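Local atomic coordinates of putative Zn-dependent exopeptidase (Bacteroides vulgatus ATCC 8482, PDB entry 3GUX), a protein that probably acts as a zinc-dependent exopeptidase of peptidase family M28, removing amino acids from peptide ends as leucine aminopeptidases do. Residues H234-G239 with V302-M307; G239-K244 with R296-A301. All blocks are in the same frame, centred on the assembly; numbering follows the deposited sequence.

Both contacts press one continuous piece of chain, the end of helix 223-236 with the loop and short strand 242-244 that follow it, against helix 296-311. G239 ends the first segment of contact 1 and begins that of contact 2. The chain runs back along its partner: 234-239 meets 302-307, while 239-244 meets 296-301, nested within the loop that contact 1 closes. The centres lie about 7 Å apart, both about 16 Å from the centre of the chain. A301 joins them, since its CB also approaches Y238 CD1 (3.5 Å), and the helix-loop-strand unit is thereby fixed along the first three turns of helix 296-311.

Contact 1: residues H234-G239 with V302-M307; sequences HELGYG and VGQTVM
Q304 is the first residue of 302-307 to touch the opposing segment, offering the aliphatic base of its side chain to Y238. Its CB lies 3.8 Å from Y238 CE2, and the tyrosine OH also comes close to CB and CG, so the phenol end slides across methylenes and meets no polar group of this segment. CG stands anti to the backbone N (chi1 -162°), and a bend at chi2 then takes the amide away from the ring. There the amide is well held: OE1 accepts from K300 NZ and F24 N, while NE2 binds P22 O and D308 OD2. The ring and amide planes are 30° apart.

T305 follows. Its OG1, anti to the carbonyl carbon and bonded to A301 O one turn back, approaches Y238 CD2 at 3.5 Å. It also lies 3.9 Å from L236 CD1, which reaches in to within 3.7 Å of T305 CA. The leucine methyl thus rests on the helix backbone beside the threonine, while the tyrosine and threonine side chains run alongside each other, pointing opposite ways.

L236 and Y238 are brought to the same helix face by the tight turn between them. G237 leaves the helix with positive phi (96°), and its N bonds back to H234 O at 3.0 Å; a side chain at this angle would press on the preceding carbonyl O. The turned chain places L236 O 4.2 Å above the plane of the Y238 ring, over its centre. Within the same turn, G239 CA lies over one face of the H234 ring, whose NE2 bonds to F242 O.

A Schellman motif ends helix 223-236, and L236 and Y238, on either side of its glycine, pack on helix 296-311 in the alpha/beta fold of this M28 peptidase.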
loop_
_atom_site.group_PDB
_atom_site.type_symbol
_atom_site.label_atom_id
_atom_site.label_comp_id
_atom_site.label_asym_id
_atom_site.label_seq_id
_atom_site.Cartn_x
_atom_site.Cartn_y
_atom_site.Cartn_z
ATOM N N HIS A 234 -13.380 -4.112 -13.217
ATOM C CA HIS A 234 -14.614 -4.173 -14.029
ATOM C C HIS A 234 -15.075 -5.592 -14.288
ATOM O O HIS A 234 -16.240 -5.885 -14.065
ATOM C CB HIS A 234 -14.481 -3.364 -15.299
ATOM C CG HIS A 234 -14.690 -1.902 -15.072
ATOM N ND1 HIS A 234 -15.782 -1.220 -15.566
ATOM C CD2 HIS A 234 -13.978 -1.003 -14.350
ATOM C CE1 HIS A 234 -15.716 0.044 -15.187
ATOM N NE2 HIS A 234 -14.635 0.200 -14.438
ATOM N N GLU A 235 -14.148 -6.457 -14.683
ATOM C CA GLU A 235 -14.421 -7.870 -14.884
ATOM C C GLU A 235 -14.986 -8.581 -13.647
ATOM O O GLU A 235 -15.805 -9.491 -13.777
ATOM C CB GLU A 235 -13.136 -8.563 -15.322
ATOM C CG GLU A 235 -12.704 -8.178 -16.719
ATOM C CD GLU A 235 -11.334 -8.701 -17.071
ATOM O OE1 GLU A 235 -10.552 -9.036 -16.157
ATOM O OE2 GLU A 235 -11.040 -8.768 -18.264
ATOM N N LEU A 236 -14.550 -8.159 -12.465
ATOM C CA LEU A 236 -15.009 -8.729 -11.182
ATOM C C LEU A 236 -16.327 -8.112 -10.714
ATOM O O LEU A 236 -16.924 -8.607 -9.766
ATOM C CB LEU A 236 -13.986 -8.523 -10.065
ATOM C CG LEU A 236 -12.612 -9.185 -10.134
ATOM C CD1 LEU A 236 -11.683 -8.568 -9.036
ATOM C CD2 LEU A 236 -12.762 -10.720 -10.034
ATOM N N GLY A 237 -16.789 -7.045 -11.361
ATOM C CA GLY A 237 -18.033 -6.372 -10.978
ATOM C C GLY A 237 -17.866 -5.152 -10.076
ATOM O O GLY A 237 -18.838 -4.654 -9.532
ATOM N N TYR A 238 -16.635 -4.688 -9.888
ATOM C CA TYR A 238 -16.342 -3.500 -9.093
ATOM C C TYR A 238 -16.109 -2.209 -9.898
ATOM O O TYR A 238 -15.477 -1.293 -9.393
ATOM C CB TYR A 238 -15.098 -3.761 -8.247
ATOM C CG TYR A 238 -15.247 -4.994 -7.385
ATOM C CD1 TYR A 238 -16.320 -5.142 -6.500
ATOM C CD2 TYR A 238 -14.306 -5.992 -7.427
ATOM C CE1 TYR A 238 -16.446 -6.276 -5.724
ATOM C CE2 TYR A 238 -14.424 -7.109 -6.650
ATOM C CZ TYR A 238 -15.490 -7.259 -5.813
ATOM O OH TYR A 238 -15.542 -8.384 -5.051
ATOM N N GLY A 239 -16.629 -2.126 -11.110
ATOM C CA GLY A 239 -16.478 -0.945 -11.977
ATOM C C GLY A 239 -16.997 0.367 -11.404
ATOM O O GLY A 239 -16.514 1.438 -11.797
ATOM N N VAL A 302 -11.590 -3.042 -3.438
ATOM C CA VAL A 302 -10.162 -2.752 -3.579
ATOM C C VAL A 302 -9.318 -3.991 -3.331
ATOM O O VAL A 302 -8.444 -4.342 -4.131
ATOM C CB VAL A 302 -9.709 -1.626 -2.641
ATOM C CG1 VAL A 302 -8.158 -1.457 -2.686
ATOM C CG2 VAL A 302 -10.427 -0.346 -3.049
ATOM N N GLY A 303 -9.574 -4.643 -2.221
ATOM C CA GLY A 303 -8.798 -5.795 -1.828
ATOM C C GLY A 303 -8.917 -6.927 -2.828
ATOM O O GLY A 303 -7.900 -7.512 -3.223
ATOM N N GLN A 304 -10.133 -7.241 -3.268
ATOM C CA GLN A 304 -10.286 -8.374 -4.208
ATOM C C GLN A 304 -9.638 -8.089 -5.556
ATOM O O GLN A 304 -9.072 -9.013 -6.197
ATOM C CB GLN A 304 -11.762 -8.726 -4.441
ATOM C CG GLN A 304 -11.960 -10.134 -5.045
ATOM C CD GLN A 304 -11.396 -11.194 -4.128
ATOM O OE1 GLN A 304 -11.799 -11.265 -2.967
ATOM N NE2 GLN A 304 -10.448 -12.015 -4.635
ATOM N N THR A 305 -9.764 -6.841 -6.013
ATOM C CA THR A 305 -9.186 -6.431 -7.304
ATOM C C THR A 305 -7.676 -6.593 -7.222
ATOM O O THR A 305 -7.092 -7.191 -8.101
ATOM C CB THR A 305 -9.568 -4.983 -7.685
ATOM O OG1 THR A 305 -10.967 -4.928 -7.950
ATOM C CG2 THR A 305 -8.762 -4.453 -8.918
ATOM N N VAL A 306 -7.063 -6.132 -6.123
ATOM C CA VAL A 306 -5.616 -6.272 -5.959
ATOM C C VAL A 306 -5.200 -7.742 -5.946
ATOM O O VAL A 306 -4.231 -8.103 -6.591
ATOM C CB VAL A 306 -5.045 -5.494 -4.734
ATOM C CG1 VAL A 306 -3.559 -5.832 -4.490
ATOM C CG2 VAL A 306 -5.152 -4.008 -4.972
HETATM N N MSE A 307 -5.964 -8.592 -5.296
HETATM C CA MSE A 307 -5.588 -10.009 -5.294
HETATM C C MSE A 307 -5.749 -10.662 -6.656
HETATM O O MSE A 307 -4.835 -11.355 -7.099
HETATM C CB MSE A 307 -6.363 -10.763 -4.248
HETATM C CG MSE A 307 -6.137 -10.109 -2.946
HETATM SE SE MSE A 307 -6.495 -11.262 -1.574
HETATM C CE MSE A 307 -4.706 -11.864 -1.552
#

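Contact 2: residues G239-K244 with R296-A301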
loop_
_atom_site.group_PDB
_atom_site.type_symbol
_atom_site.label_atom_id
_atom_site.label_comp_id
_atom_site.label_asym_id
_atom_site.label_seq_id
_atom_site.Cartn_x
_atom_site.Cartn_y
_atom_site.Cartn_z
ATOM N N GLY A 239 -16.629 -2.126 -11.110
ATOM C CA GLY A 239 -16.478 -0.945 -11.977
ATOM C C GLY A 239 -16.997 0.367 -11.404
ATOM O O GLY A 239 -16.514 1.438 -11.797
ATOM N N LYS A 240 -17.995 0.287 -10.518
ATOM C CA LYS A 240 -18.527 1.441 -9.777
ATOM C C LYS A 240 -17.437 2.175 -9.029
ATOM O O LYS A 240 -17.458 3.407 -8.897
ATOM C CB LYS A 240 -19.536 0.978 -8.726
ATOM N N TYR A 241 -16.484 1.403 -8.532
ATOM C CA TYR A 241 -15.386 1.919 -7.743
ATOM C C TYR A 241 -14.197 2.348 -8.578
ATOM O O TYR A 241 -13.589 3.341 -8.255
ATOM C CB TYR A 241 -14.936 0.878 -6.732
ATOM C CG TYR A 241 -15.992 0.537 -5.722
ATOM C CD1 TYR A 241 -16.199 1.363 -4.612
ATOM C CD2 TYR A 241 -16.780 -0.590 -5.871
ATOM C CE1 TYR A 241 -17.155 1.078 -3.671
ATOM C CE2 TYR A 241 -17.765 -0.891 -4.931
ATOM C CZ TYR A 241 -17.931 -0.059 -3.823
ATOM O OH TYR A 241 -18.887 -0.352 -2.872
ATOM N N PHE A 242 -13.907 1.624 -9.670
ATOM C CA PHE A 242 -12.741 1.911 -10.508
ATOM C C PHE A 242 -13.162 2.575 -11.808
ATOM O O PHE A 242 -13.389 1.897 -12.821
ATOM C CB PHE A 242 -11.956 0.625 -10.762
ATOM C CG PHE A 242 -11.265 0.098 -9.539
ATOM C CD1 PHE A 242 -11.957 -0.630 -8.591
ATOM C CD2 PHE A 242 -9.921 0.363 -9.318
ATOM C CE1 PHE A 242 -11.314 -1.085 -7.455
ATOM C CE2 PHE A 242 -9.275 -0.100 -8.191
ATOM C CZ PHE A 242 -9.978 -0.826 -7.259
ATOM N N VAL A 243 -13.254 3.907 -11.753
ATOM C CA VAL A 243 -13.679 4.737 -12.878
ATOM C C VAL A 243 -12.528 4.915 -13.866
ATOM O O VAL A 243 -11.485 5.507 -13.511
ATOM C CB VAL A 243 -14.188 6.131 -12.411
ATOM C CG1 VAL A 243 -14.627 6.970 -13.605
ATOM C CG2 VAL A 243 -15.334 5.979 -11.425
ATOM N N LYS A 244 -12.710 4.431 -15.101
ATOM C CA LYS A 244 -11.663 4.516 -16.110
ATOM C C LYS A 244 -11.683 5.888 -16.737
ATOM O O LYS A 244 -12.024 6.037 -17.911
ATOM C CB LYS A 244 -11.851 3.468 -17.190
ATOM C CG LYS A 244 -11.848 2.052 -16.720
ATOM C CD LYS A 244 -11.958 1.158 -17.897
ATOM C CE LYS A 244 -11.961 -0.273 -17.513
ATOM N NZ LYS A 244 -12.313 -1.094 -18.710
ATOM N N ARG A 296 -17.314 -1.638 4.260
ATOM C CA ARG A 296 -16.828 -2.978 3.882
ATOM C C ARG A 296 -16.903 -3.298 2.377
ATOM O O ARG A 296 -16.047 -4.030 1.864
ATOM C CB ARG A 296 -17.563 -4.069 4.673
ATOM C CG ARG A 296 -17.172 -4.157 6.139
ATOM C CD ARG A 296 -18.115 -5.107 6.920
ATOM N NE ARG A 296 -17.737 -5.248 8.333
ATOM C CZ ARG A 296 -18.007 -4.350 9.261
ATOM N NH1 ARG A 296 -18.640 -3.221 8.946
ATOM N NH2 ARG A 296 -17.600 -4.553 10.513
ATOM N N ASN A 297 -17.933 -2.802 1.688
ATOM C CA ASN A 297 -18.047 -3.006 0.231
ATOM C C ASN A 297 -16.869 -2.363 -0.543
ATOM O O ASN A 297 -16.366 -2.942 -1.543
ATOM C CB ASN A 297 -19.360 -2.470 -0.318
ATOM C CG ASN A 297 -20.582 -3.263 0.168
ATOM O OD1 ASN A 297 -20.507 -4.454 0.391
ATOM N ND2 ASN A 297 -21.709 -2.601 0.265
ATOM N N THR A 298 -16.436 -1.189 -0.081
ATOM C CA THR A 298 -15.329 -0.483 -0.711
ATOM C C THR A 298 -14.058 -1.266 -0.475
ATOM O O THR A 298 -13.290 -1.487 -1.393
ATOM C CB THR A 298 -15.198 0.948 -0.199
ATOM O OG1 THR A 298 -16.437 1.625 -0.407
ATOM C CG2 THR A 298 -14.016 1.704 -0.952
ATOM N N LEU A 299 -13.846 -1.722 0.756
ATOM C CA LEU A 299 -12.665 -2.535 1.081
ATOM C C LEU A 299 -12.593 -3.809 0.217
ATOM O O LEU A 299 -11.522 -4.173 -0.292
ATOM C CB LEU A 299 -12.664 -2.885 2.590
ATOM C CG LEU A 299 -12.564 -1.730 3.580
ATOM C CD1 LEU A 299 -12.679 -2.256 5.017
ATOM C CD2 LEU A 299 -11.261 -0.960 3.390
ATOM N N LYS A 300 -13.747 -4.456 0.036
ATOM C CA LYS A 300 -13.827 -5.675 -0.708
ATOM C C LYS A 300 -13.462 -5.413 -2.173
ATOM O O LYS A 300 -12.716 -6.186 -2.779
ATOM C CB LYS A 300 -15.230 -6.315 -0.609
ATOM C CG LYS A 300 -15.426 -7.603 -1.487
ATOM C CD LYS A 300 -14.563 -8.794 -1.025
ATOM C CE LYS A 300 -14.857 -10.092 -1.840
ATOM N NZ LYS A 300 -13.988 -11.257 -1.410
ATOM N N ALA A 301 -13.986 -4.328 -2.739
ATOM C CA ALA A 301 -13.696 -3.994 -4.132
ATOM C C ALA A 301 -12.223 -3.759 -4.352
ATOM O O ALA A 301 -11.655 -4.198 -5.363
ATOM C CB ALA A 301 -14.504 -2.761 -4.596
HETATM O O HOH W 1 -19.300 1.263 -1.008
#
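Y241 lies across one side of helix 296-311 and makes most of the contact with it. The tight part is the ring over A301: the alanine CB sits against one face, 3.4 Å from Y241 CD2, and the small methyl lets the aromatic come this near to the helix. With CG anti to its own carbonyl carbon (chi1 -64°), the ring reaches along the helix toward its start, where CE1 meets T298 OG1 at 3.4 Å. F242 adds to this inner side, bringing CE1 to 3.8 Å from A301 O. The F242 ring also meets W230 of helix 223-236 edge-to-face and packs on F212 of strand 212-214.

Toward the phenol end the contact is looser and partly solvated. Y241 OH touches the aliphatic CB of N297 at 3.4 Å, but the asparagine amide leads away from the tyrosine, its plane turned 58° from the ring. A water lies in the plane of the ring at its edge, 2.5 Å from Y241 OH. It donates to T298 OG1 at 2.9 Å, linking two hydroxyls that do not bond directly; T298 OG1 is also bonded to G207 O.

An alanine in place of Y241 would probably open a gap over the A301 methyl and leave the water without its phenol partner.

The loop and short strand after helix 223-236 are thus held by aromatic packing and a bridging water to the first turns of helix 296-311, where a loop packs on a helix of the phosphorylase/hydrolase-like fold of this M28 peptidase.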